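Aldehyde dehydrogenase 12 (PDB 6D97) catalyses the NAD+-dependent oxidation of L-glutamate gamma-semialdehyde to glutamate, the last step of proline catabolism in plants. Local coordinates at residues Asn99-Pro104 with Asn183-Pro188; Leu213-Lys218 with Ala519-Trp524; Arg106-Gly111 with Gln163-Ala168. All coordinates share one frame; numbering follows the deposited sequence.

Interaction 1: residues Asn99-Pro104 with Asn183-Pro188; sequences NPLKAP and NGYRWP
The tight part of this contact is the stack of Asn99 on the indole of Trp187. The amide plane lies 18° from the ring plane, and CG of Asn99 comes close to CZ2 of Trp187. CB of Asn99 makes a CH-pi contact, 4.0 Å from the centroid of the six-membered ring of Trp187 and almost on its normal. Asn99 reaches this place with CG in the crowded position between its backbone N and carbonyl carbon (chi1 57°). Its OD1 is held by the N-H of Leu101, 2.9 Å from OD1 and in the carbonyl plane, an Asx turn laid over the type I beta turn from Asn99 to Lys102; ND2 is bonded to His95 O and to Gly479 O of the second subunit. Beside the stack, Pro100 lies alongside both aromatics, CB 3.5 Å from CD1 of Tyr185 and CD 3.8 Å from CZ3 of Trp187.

Packing loosens toward Leu101, whose CD2 is 4.1 Å from OH of Tyr185, and at Arg186, partly exposed, whose side chain leads away from the turn to Ser525 OG.

The turn covers an antiparallel sheet where two subunits come up, Leu478 of the second subunit packing on Leu101 and Trp187, and Pro174 of the third subunit on Pro100. It precedes helix 105-121, while Tyr185 and Trp187 belong to strand 180-187, the middle strand of that sheet, between strands 170-174 and 526-533.

Interaction 2: residues Leu213-Lys218 with Ala519-Trp524; sequences LYMGNK and AIKLVW
A Schellman motif ends helix 203-214 here, in the Rossmann-type NAD-binding part of the enzyme, and the turn that follows meets helix 517-524. Gly216 supplies the positive phi, and its N bonds back to Leu213 O.

Three side chains of residues 213-218 face the second helix, each set obliquely against its partner. Tyr214 offers a ring edge: CD1 of Ile520 lies near the ring plane, 4.0 Å from CD2 of Tyr214, while the phenol OH goes to Ser114. Met215 has CG beside its backbone N and is bent again at chi2 and chi3, so that its CG rests against both Ile520 and Trp524. CG of Met215 is 3.8 Å from CG2 of Ile520. CG of Met215 is also 3.8 Å from CB of Trp524, and the closest approach of that pair is from CB of Met215 to O of Trp524, 3.3 Å.

Asn217 crosses Trp524 with its amide plane 55° from the indole plane, so the two groups are not stacked. The indole itself turns toward strands 191-196 and 269-273 of the parallel sheet, touching Val192 and Leu271 and bonding through NE1 to Gln208, with its side chain about 8 Å from that of the NAD+-binding Thr196.

Both ends of the Asn217 amide are engaged: OD1 accepts from the backbone N atoms of Tyr189 and Gly190, and ND2 bonds to Ala212 O as well as across the contact. That last bond, from ND2 of Asn217 to Trp524 O, is 2.9 Å long, nearly straight at 173°, and lands on a carbonyl lone pair.

Interaction 3: residues Arg106-Gly111 with Gln163-Ala168; sequences RYLMYG and QVRFLA
Apolar contacts make up most of this meeting of the 106-111 part of helix 105-121 with the short, weakly bonded helix 163-167. The axes of the two short segments approach to 7.8 Å, with 137° between their N-to-C directions. Tyr107 does most of the touching. With CG beside its backbone N (chi1 -68°), its ring runs along the second segment: CB packs on CA of Arg165, Val164 CG1 lies in the ring plane at its edge, 3.9 Å from CD1 of Tyr107, and CZ of Tyr107 is 3.4 Å from Ala168 CB. Val164 spreads its two methyls, CG1 reaching Tyr107 and CB of Tyr110, and CG2 lying 3.9 Å from Gly111 N. An alanine here in place of Tyr107 would remove the ring that meets Ala168 CB and Val164 CG1, and would probably loosen the hold between the two helices.

One contact sets an aliphatic group against a charged plane. Leu108 lies over a face of the Arg165 guanidinium, its CD2 3.1 Å from NH2 of Arg165. The arginine chain starts with CG anti to the backbone N (chi1 -172°) and bends at chi2 and chi3.

The polar link between the backbones runs through a water, which donates to Tyr107 O over 3.0 Å and accepts from Arg165 N over 2.9 Å.

No direct hydrogen bond joins the segments, so the direct contact is mainly apolar, with one water bridging the backbones. The Arg165 charge, covered on one face by leucine, is probably partly offset by the salt bridge from NE to Asp162, while its NH1 and NH2 bond to Pro174 and Asn176 of the third subunit.

In the fold
The three contacts form a triangle, each centre about 11 Å from the other two. Along the sequence, both segments of interaction 3 fall between those of interaction 1, and interaction 2 begins afterwards, bringing helix 517-524 back across 300 residues. Tyr107 joins interactions 1 and 3, its OH 3.1 Å from Pro100 N, and Tyr214 joins interactions 2 and 3, its CD1 3.6 Å from Val164 CG2. Pro188 packs on Met215 to close the third side. Interactions 1 and 3 both touch the third subunit, interaction 1 also the second and interaction 3 the fourth, so the cluster probably helps to couple the NAD-binding domain to the subunit interface.

Interaction 1: residues Asn99-Pro104 with Asn183-Pro188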
loop_
_atom_site.group_PDB
_atom_site.type_symbol
_atom_site.label_atom_id
_atom_site.label_comp_id
_atom_site.label_asym_id
_atom_site.label_seq_id
_atom_site.Cartn_x
_atom_site.Cartn_y
_atom_site.Cartn_z
ATOM N N ASN A 99 -6.733 15.720 13.144
ATOM C CA ASN A 99 -5.881 14.561 12.920
ATOM C C ASN A 99 -6.804 13.364 12.719
ATOM O O ASN A 99 -8.027 13.527 12.827
ATOM C CB ASN A 99 -4.895 14.368 14.081
ATOM C CG ASN A 99 -5.576 14.230 15.421
ATOM O OD1 ASN A 99 -6.366 13.311 15.637
ATOM N ND2 ASN A 99 -5.231 15.115 16.354
ATOM N N PRO A 100 -6.291 12.165 12.410
ATOM C CA PRO A 100 -7.200 11.039 12.134
ATOM C C PRO A 100 -8.183 10.718 13.250
ATOM O O PRO A 100 -9.160 10.007 12.989
ATOM C CB PRO A 100 -6.239 9.869 11.890
ATOM C CG PRO A 100 -5.033 10.496 11.338
ATOM C CD PRO A 100 -4.898 11.816 12.061
ATOM N N LEU A 101 -7.971 11.210 14.472
ATOM C CA LEU A 101 -8.871 10.921 15.581
ATOM C C LEU A 101 -9.615 12.140 16.109
ATOM O O LEU A 101 -10.494 11.982 16.964
ATOM C CB LEU A 101 -8.096 10.277 16.741
ATOM C CG LEU A 101 -7.472 8.909 16.470
ATOM C CD1 LEU A 101 -6.846 8.340 17.740
ATOM C CD2 LEU A 101 -8.501 7.950 15.893
ATOM N N LYS A 102 -9.287 13.343 15.641
ATOM C CA LYS A 102 -9.848 14.572 16.188
ATOM C C LYS A 102 -10.381 15.445 15.062
ATOM O O LYS A 102 -9.677 15.685 14.076
ATOM C CB LYS A 102 -8.801 15.343 16.993
ATOM C CG LYS A 102 -9.343 16.613 17.619
ATOM C CD LYS A 102 -8.243 17.422 18.268
ATOM C CE LYS A 102 -7.309 17.981 17.211
ATOM N NZ LYS A 102 -6.348 18.963 17.779
ATOM N N ALA A 103 -11.610 15.936 15.229
ATOM C CA ALA A 103 -12.302 16.739 14.227
ATOM C C ALA A 103 -12.162 16.172 12.811
ATOM O O ALA A 103 -11.816 16.905 11.877
ATOM C CB ALA A 103 -11.819 18.181 14.272
ATOM N N PRO A 104 -12.433 14.876 12.611
ATOM C CA PRO A 104 -12.218 14.283 11.280
ATOM C C PRO A 104 -13.092 14.892 10.206
ATOM O O PRO A 104 -12.754 14.788 9.020
ATOM C CB PRO A 104 -12.551 12.800 11.494
ATOM C CG PRO A 104 -13.533 12.816 12.602
ATOM C CD PRO A 104 -13.110 13.932 13.520
ATOM N N ASN A 183 -1.319 0.340 15.503
ATOM C CA ASN A 183 -1.818 1.181 14.425
ATOM C C ASN A 183 -0.789 2.240 14.061
ATOM O O ASN A 183 -0.158 2.830 14.941
ATOM C CB ASN A 183 -3.132 1.862 14.822
ATOM C CG ASN A 183 -4.197 0.873 15.237
ATOM O OD1 ASN A 183 -4.137 0.289 16.319
ATOM N ND2 ASN A 183 -5.188 0.688 14.384
ATOM N N GLY A 184 -0.641 2.491 12.762
ATOM C CA GLY A 184 0.222 3.559 12.300
ATOM C C GLY A 184 -0.544 4.672 11.614
ATOM O O GLY A 184 -1.181 4.440 10.584
ATOM N N TYR A 185 -0.482 5.883 12.162
ATOM C CA TYR A 185 -1.238 7.018 11.657
ATOM C C TYR A 185 -0.311 8.058 11.043
ATOM O O TYR A 185 0.900 8.064 11.281
ATOM C CB TYR A 185 -2.060 7.678 12.771
ATOM C CG TYR A 185 -3.218 6.851 13.274
ATOM C CD1 TYR A 185 -4.464 6.914 12.653
ATOM C CD2 TYR A 185 -3.071 6.014 14.378
ATOM C CE1 TYR A 185 -5.529 6.165 13.116
ATOM C CE2 TYR A 185 -4.126 5.260 14.848
ATOM C CZ TYR A 185 -5.352 5.342 14.216
ATOM O OH TYR A 185 -6.399 4.589 14.685
ATOM N N ARG A 186 -0.902 8.946 10.248
ATOM C CA ARG A 186 -0.223 10.138 9.749
ATOM C C ARG A 186 -0.695 11.303 10.609
ATOM O O ARG A 186 -1.831 11.765 10.479
ATOM C CB ARG A 186 -0.519 10.378 8.272
ATOM C CG ARG A 186 -0.211 9.209 7.353
ATOM C CD ARG A 186 1.210 8.708 7.526
ATOM N NE ARG A 186 2.188 9.785 7.403
ATOM C CZ ARG A 186 3.500 9.616 7.522
ATOM N NH1 ARG A 186 3.992 8.410 7.763
ATOM N NH2 ARG A 186 4.318 10.653 7.405
ATOM N N TRP A 187 0.177 11.768 11.497
ATOM C CA TRP A 187 -0.143 12.847 12.423
ATOM C C TRP A 187 0.337 14.178 11.866
ATOM O O TRP A 187 1.399 14.240 11.243
ATOM C CB TRP A 187 0.520 12.608 13.775
ATOM C CG TRP A 187 -0.390 12.826 14.925
ATOM C CD1 TRP A 187 -0.290 13.789 15.891
ATOM C CD2 TRP A 187 -1.554 12.060 15.240
ATOM N NE1 TRP A 187 -1.321 13.664 16.790
ATOM C CE2 TRP A 187 -2.113 12.611 16.412
ATOM C CE3 TRP A 187 -2.180 10.959 14.644
ATOM C CZ2 TRP A 187 -3.269 12.100 16.999
ATOM C CZ3 TRP A 187 -3.327 10.452 15.227
ATOM C CH2 TRP A 187 -3.860 11.023 16.394
ATOM N N PRO A 188 -0.400 15.261 12.090
ATOM C CA PRO A 188 0.071 16.575 11.644
ATOM C C PRO A 188 1.223 17.054 12.511
ATOM O O PRO A 188 1.566 16.460 13.535
ATOM C CB PRO A 188 -1.161 17.469 11.809
ATOM C CG PRO A 188 -1.909 16.840 12.925
ATOM C CD PRO A 188 -1.696 15.352 12.783
#

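Interaction 2: residues Leu213-Lys218 with Ala519-Trp524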
loop_
_atom_site.group_PDB
_atom_site.type_symbol
_atom_site.label_atom_id
_atom_site.label_comp_id
_atom_site.label_asym_id
_atom_site.label_seq_id
_atom_site.Cartn_x
_atom_site.Cartn_y
_atom_site.Cartn_z
ATOM N N LEU A 213 -2.639 22.006 4.869
ATOM C CA LEU A 213 -3.969 22.055 5.466
ATOM C C LEU A 213 -4.621 20.679 5.490
ATOM O O LEU A 213 -5.281 20.318 6.473
ATOM C CB LEU A 213 -4.851 23.046 4.709
ATOM C CG LEU A 213 -4.532 24.526 4.921
ATOM C CD1 LEU A 213 -5.286 25.389 3.913
ATOM C CD2 LEU A 213 -4.870 24.933 6.340
ATOM N N TYR A 214 -4.443 19.896 4.420
ATOM C CA TYR A 214 -5.078 18.582 4.336
ATOM C C TYR A 214 -4.715 17.708 5.530
ATOM O O TYR A 214 -5.583 17.048 6.114
ATOM C CB TYR A 214 -4.673 17.871 3.044
ATOM C CG TYR A 214 -5.203 18.466 1.760
ATOM C CD1 TYR A 214 -6.347 19.256 1.751
ATOM C CD2 TYR A 214 -4.558 18.226 0.550
ATOM C CE1 TYR A 214 -6.831 19.794 0.573
ATOM C CE2 TYR A 214 -5.028 18.762 -0.631
ATOM C CZ TYR A 214 -6.167 19.544 -0.618
ATOM O OH TYR A 214 -6.636 20.074 -1.801
ATOM N N MET A 215 -3.435 17.682 5.902
ATOM C CA MET A 215 -2.978 16.770 6.942
ATOM C C MET A 215 -3.266 17.276 8.347
ATOM O O MET A 215 -3.010 16.547 9.312
ATOM C CB MET A 215 -1.481 16.501 6.790
ATOM C CG MET A 215 -1.099 15.946 5.427
ATOM S SD MET A 215 -2.152 14.575 4.908
ATOM C CE MET A 215 -1.757 13.344 6.148
ATOM N N GLY A 216 -3.781 18.488 8.488
ATOM C CA GLY A 216 -4.159 19.023 9.772
ATOM C C GLY A 216 -3.245 20.089 10.352
ATOM O O GLY A 216 -3.348 20.374 11.552
ATOM N N ASN A 217 -2.364 20.679 9.552
ATOM C CA ASN A 217 -1.480 21.728 10.033
ATOM C C ASN A 217 -2.146 23.095 9.901
ATOM O O ASN A 217 -3.143 23.265 9.193
ATOM C CB ASN A 217 -0.159 21.717 9.262
ATOM C CG ASN A 217 0.509 20.355 9.261
ATOM O OD1 ASN A 217 1.135 19.960 10.243
ATOM N ND2 ASN A 217 0.379 19.631 8.155
ATOM N N LYS A 218 -1.583 24.075 10.607
ATOM C CA LYS A 218 -1.938 25.474 10.396
ATOM C C LYS A 218 -0.724 26.194 9.831
ATOM O O LYS A 218 0.245 26.442 10.566
ATOM C CB LYS A 218 -2.408 26.146 11.686
ATOM C CG LYS A 218 -2.616 27.643 11.532
ATOM C CD LYS A 218 -3.387 28.245 12.681
ATOM C CE LYS A 218 -3.605 29.730 12.433
ATOM N NZ LYS A 218 -4.460 30.356 13.479
ATOM N N ALA A 519 3.717 12.777 -1.691
ATOM C CA ALA A 519 4.435 14.011 -1.392
ATOM C C ALA A 519 3.773 14.769 -0.250
ATOM O O ALA A 519 4.456 15.282 0.644
ATOM C CB ALA A 519 4.509 14.885 -2.643
ATOM N N ILE A 520 2.443 14.842 -0.259
ATOM C CA ILE A 520 1.728 15.543 0.803
ATOM C C ILE A 520 1.944 14.846 2.140
ATOM O O ILE A 520 2.215 15.492 3.159
ATOM C CB ILE A 520 0.235 15.647 0.457
ATOM C CG1 ILE A 520 0.049 16.545 -0.763
ATOM C CG2 ILE A 520 -0.548 16.168 1.652
ATOM C CD1 ILE A 520 -1.385 16.590 -1.257
ATOM N N LYS A 521 1.833 13.515 2.153
ATOM C CA LYS A 521 1.974 12.777 3.404
ATOM C C LYS A 521 3.400 12.842 3.936
ATOM O O LYS A 521 3.607 12.980 5.147
ATOM C CB LYS A 521 1.533 11.327 3.213
ATOM C CG LYS A 521 0.036 11.152 3.017
ATOM C CD LYS A 521 -0.333 9.683 2.842
ATOM C CE LYS A 521 -0.573 9.325 1.388
ATOM N NZ LYS A 521 -0.535 7.849 1.150
ATOM N N LEU A 522 4.399 12.753 3.053
ATOM C CA LEU A 522 5.788 12.829 3.502
ATOM C C LEU A 522 6.108 14.204 4.076
ATOM O O LEU A 522 6.738 14.317 5.135
ATOM C CB LEU A 522 6.733 12.507 2.343
ATOM C CG LEU A 522 8.177 12.977 2.530
ATOM C CD1 LEU A 522 8.917 12.023 3.461
ATOM C CD2 LEU A 522 8.895 13.118 1.198
ATOM N N VAL A 523 5.664 15.259 3.400
ATOM C CA VAL A 523 6.083 16.607 3.764
ATOM C C VAL A 523 5.297 17.129 4.961
ATOM O O VAL A 523 5.851 17.820 5.822
ATOM C CB VAL A 523 5.947 17.536 2.542
ATOM C CG1 VAL A 523 6.130 18.982 2.945
ATOM C CG2 VAL A 523 6.969 17.158 1.480
ATOM N N TRP A 524 4.007 16.805 5.048
ATOM C CA TRP A 524 3.099 17.503 5.950
ATOM C C TRP A 524 2.543 16.635 7.068
ATOM O O TRP A 524 1.625 17.068 7.774
ATOM C CB TRP A 524 1.961 18.129 5.149
ATOM C CG TRP A 524 2.460 19.245 4.306
ATOM C CD1 TRP A 524 2.396 19.349 2.943
ATOM C CD2 TRP A 524 3.149 20.409 4.768
ATOM N NE1 TRP A 524 2.988 20.520 2.534
ATOM C CE2 TRP A 524 3.457 21.189 3.635
ATOM C CE3 TRP A 524 3.527 20.875 6.035
ATOM C CZ2 TRP A 524 4.126 22.406 3.730
ATOM C CZ3 TRP A 524 4.190 22.079 6.128
ATOM C CH2 TRP A 524 4.482 22.833 4.980
#

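Interaction 3: residues Arg106-Gly111 with Gln163-Ala168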
loop_
_atom_site.group_PDB
_atom_site.type_symbol
_atom_site.label_atom_id
_atom_site.label_comp_id
_atom_site.label_asym_id
_atom_site.label_seq_id
_atom_site.Cartn_x
_atom_site.Cartn_y
_atom_site.Cartn_z
ATOM N N ARG A 106 -13.163 17.751 9.377
ATOM C CA ARG A 106 -12.366 18.744 8.664
ATOM C C ARG A 106 -11.708 18.156 7.421
ATOM O O ARG A 106 -11.443 18.892 6.463
ATOM C CB ARG A 106 -11.314 19.350 9.591
ATOM C CG ARG A 106 -11.866 20.388 10.552
ATOM C CD ARG A 106 -10.778 20.935 11.469
ATOM N NE ARG A 106 -9.586 21.372 10.739
ATOM C CZ ARG A 106 -9.425 22.578 10.203
ATOM N NH1 ARG A 106 -10.385 23.487 10.300
ATOM N NH2 ARG A 106 -8.301 22.873 9.564
ATOM N N TYR A 107 -11.425 16.848 7.417
ATOM C CA TYR A 107 -10.983 16.200 6.185
ATOM C C TYR A 107 -12.042 16.323 5.101
ATOM O O TYR A 107 -11.724 16.588 3.935
ATOM C CB TYR A 107 -10.671 14.724 6.423
ATOM C CG TYR A 107 -9.474 14.430 7.289
ATOM C CD1 TYR A 107 -8.183 14.691 6.845
ATOM C CD2 TYR A 107 -9.636 13.845 8.539
ATOM C CE1 TYR A 107 -7.092 14.399 7.633
ATOM C CE2 TYR A 107 -8.555 13.556 9.338
ATOM C CZ TYR A 107 -7.285 13.835 8.882
ATOM O OH TYR A 107 -6.197 13.541 9.668
ATOM N N LEU A 108 -13.312 16.129 5.468
ATOM C CA LEU A 108 -14.396 16.239 4.498
ATOM C C LEU A 108 -14.561 17.670 4.010
ATOM O O LEU A 108 -14.847 17.897 2.828
ATOM C CB LEU A 108 -15.699 15.735 5.113
ATOM C CG LEU A 108 -15.610 14.287 5.581
ATOM C CD1 LEU A 108 -16.976 13.750 5.995
ATOM C CD2 LEU A 108 -14.989 13.456 4.477
ATOM N N MET A 109 -14.398 18.643 4.912
ATOM C CA MET A 109 -14.518 20.048 4.537
ATOM C C MET A 109 -13.505 20.418 3.469
ATOM O O MET A 109 -13.820 21.150 2.525
ATOM C CB MET A 109 -14.330 20.934 5.768
ATOM C CG MET A 109 -14.408 22.430 5.501
ATOM S SD MET A 109 -14.063 23.374 7.000
ATOM C CE MET A 109 -12.309 23.075 7.215
ATOM N N TYR A 110 -12.279 19.923 3.598
ATOM C CA TYR A 110 -11.272 20.290 2.617
ATOM C C TYR A 110 -11.460 19.530 1.314
ATOM O O TYR A 110 -11.002 19.989 0.261
ATOM C CB TYR A 110 -9.882 20.078 3.195
ATOM C CG TYR A 110 -9.408 21.309 3.906
ATOM C CD1 TYR A 110 -8.906 22.385 3.191
ATOM C CD2 TYR A 110 -9.495 21.418 5.282
ATOM C CE1 TYR A 110 -8.482 23.525 3.825
ATOM C CE2 TYR A 110 -9.071 22.552 5.927
ATOM C CZ TYR A 110 -8.566 23.603 5.195
ATOM O OH TYR A 110 -8.146 24.737 5.845
ATOM N N GLY A 111 -12.122 18.375 1.362
ATOM C CA GLY A 111 -12.609 17.783 0.131
ATOM C C GLY A 111 -13.579 18.705 -0.583
ATOM O O GLY A 111 -13.488 18.906 -1.797
ATOM N N GLN A 163 -11.080 12.283 -0.845
ATOM C CA GLN A 163 -9.663 12.056 -1.120
ATOM C C GLN A 163 -8.741 12.715 -0.099
ATOM O O GLN A 163 -7.607 12.257 0.072
ATOM C CB GLN A 163 -9.315 12.524 -2.537
ATOM C CG GLN A 163 -9.904 11.639 -3.641
ATOM C CD GLN A 163 -9.344 10.214 -3.647
ATOM O OE1 GLN A 163 -8.407 9.891 -2.915
ATOM N NE2 GLN A 163 -9.922 9.360 -4.484
ATOM N N VAL A 164 -9.191 13.766 0.584
ATOM C CA VAL A 164 -8.411 14.310 1.691
ATOM C C VAL A 164 -8.485 13.384 2.894
ATOM O O VAL A 164 -7.468 13.076 3.527
ATOM C CB VAL A 164 -8.896 15.726 2.039
ATOM C CG1 VAL A 164 -8.180 16.235 3.275
ATOM C CG2 VAL A 164 -8.659 16.643 0.863
ATOM N N ARG A 165 -9.701 12.939 3.218
ATOM C CA ARG A 165 -9.930 11.892 4.203
ATOM C C ARG A 165 -9.019 10.692 3.952
ATOM O O ARG A 165 -8.394 10.163 4.877
ATOM C CB ARG A 165 -11.412 11.495 4.149
ATOM C CG ARG A 165 -11.891 10.551 5.233
ATOM C CD ARG A 165 -12.886 9.530 4.679
ATOM N NE ARG A 165 -14.175 10.086 4.275
ATOM C CZ ARG A 165 -15.245 10.136 5.061
ATOM N NH1 ARG A 165 -15.174 9.677 6.303
ATOM N NH2 ARG A 165 -16.380 10.650 4.604
ATOM N N PHE A 166 -8.903 10.277 2.686
ATOM C CA PHE A 166 -8.081 9.125 2.338
ATOM C C PHE A 166 -6.593 9.373 2.554
ATOM O O PHE A 166 -5.835 8.408 2.693
ATOM C CB PHE A 166 -8.329 8.721 0.885
ATOM C CG PHE A 166 -9.666 8.077 0.650
ATOM C CD1 PHE A 166 -10.414 7.581 1.705
ATOM C CD2 PHE A 166 -10.165 7.952 -0.639
ATOM C CE1 PHE A 166 -11.641 6.980 1.481
ATOM C CE2 PHE A 166 -11.390 7.358 -0.871
ATOM C CZ PHE A 166 -12.131 6.871 0.191
ATOM N N LEU A 167 -6.152 10.636 2.569
ATOM C CA LEU A 167 -4.760 10.921 2.906
ATOM C C LEU A 167 -4.447 10.514 4.339
ATOM O O LEU A 167 -3.300 10.174 4.651
ATOM C CB LEU A 167 -4.452 12.408 2.701
ATOM C CG LEU A 167 -4.354 12.947 1.274
ATOM C CD1 LEU A 167 -4.162 14.457 1.293
ATOM C CD2 LEU A 167 -3.200 12.269 0.546
ATOM N N ALA A 168 -5.448 10.544 5.218
ATOM C CA ALA A 168 -5.301 10.129 6.606
ATOM C C ALA A 168 -5.562 8.640 6.805
ATOM O O ALA A 168 -5.801 8.208 7.940
ATOM C CB ALA A 168 -6.228 10.946 7.505
HETATM O O HOH W 1 -11.962 14.346 2.013
#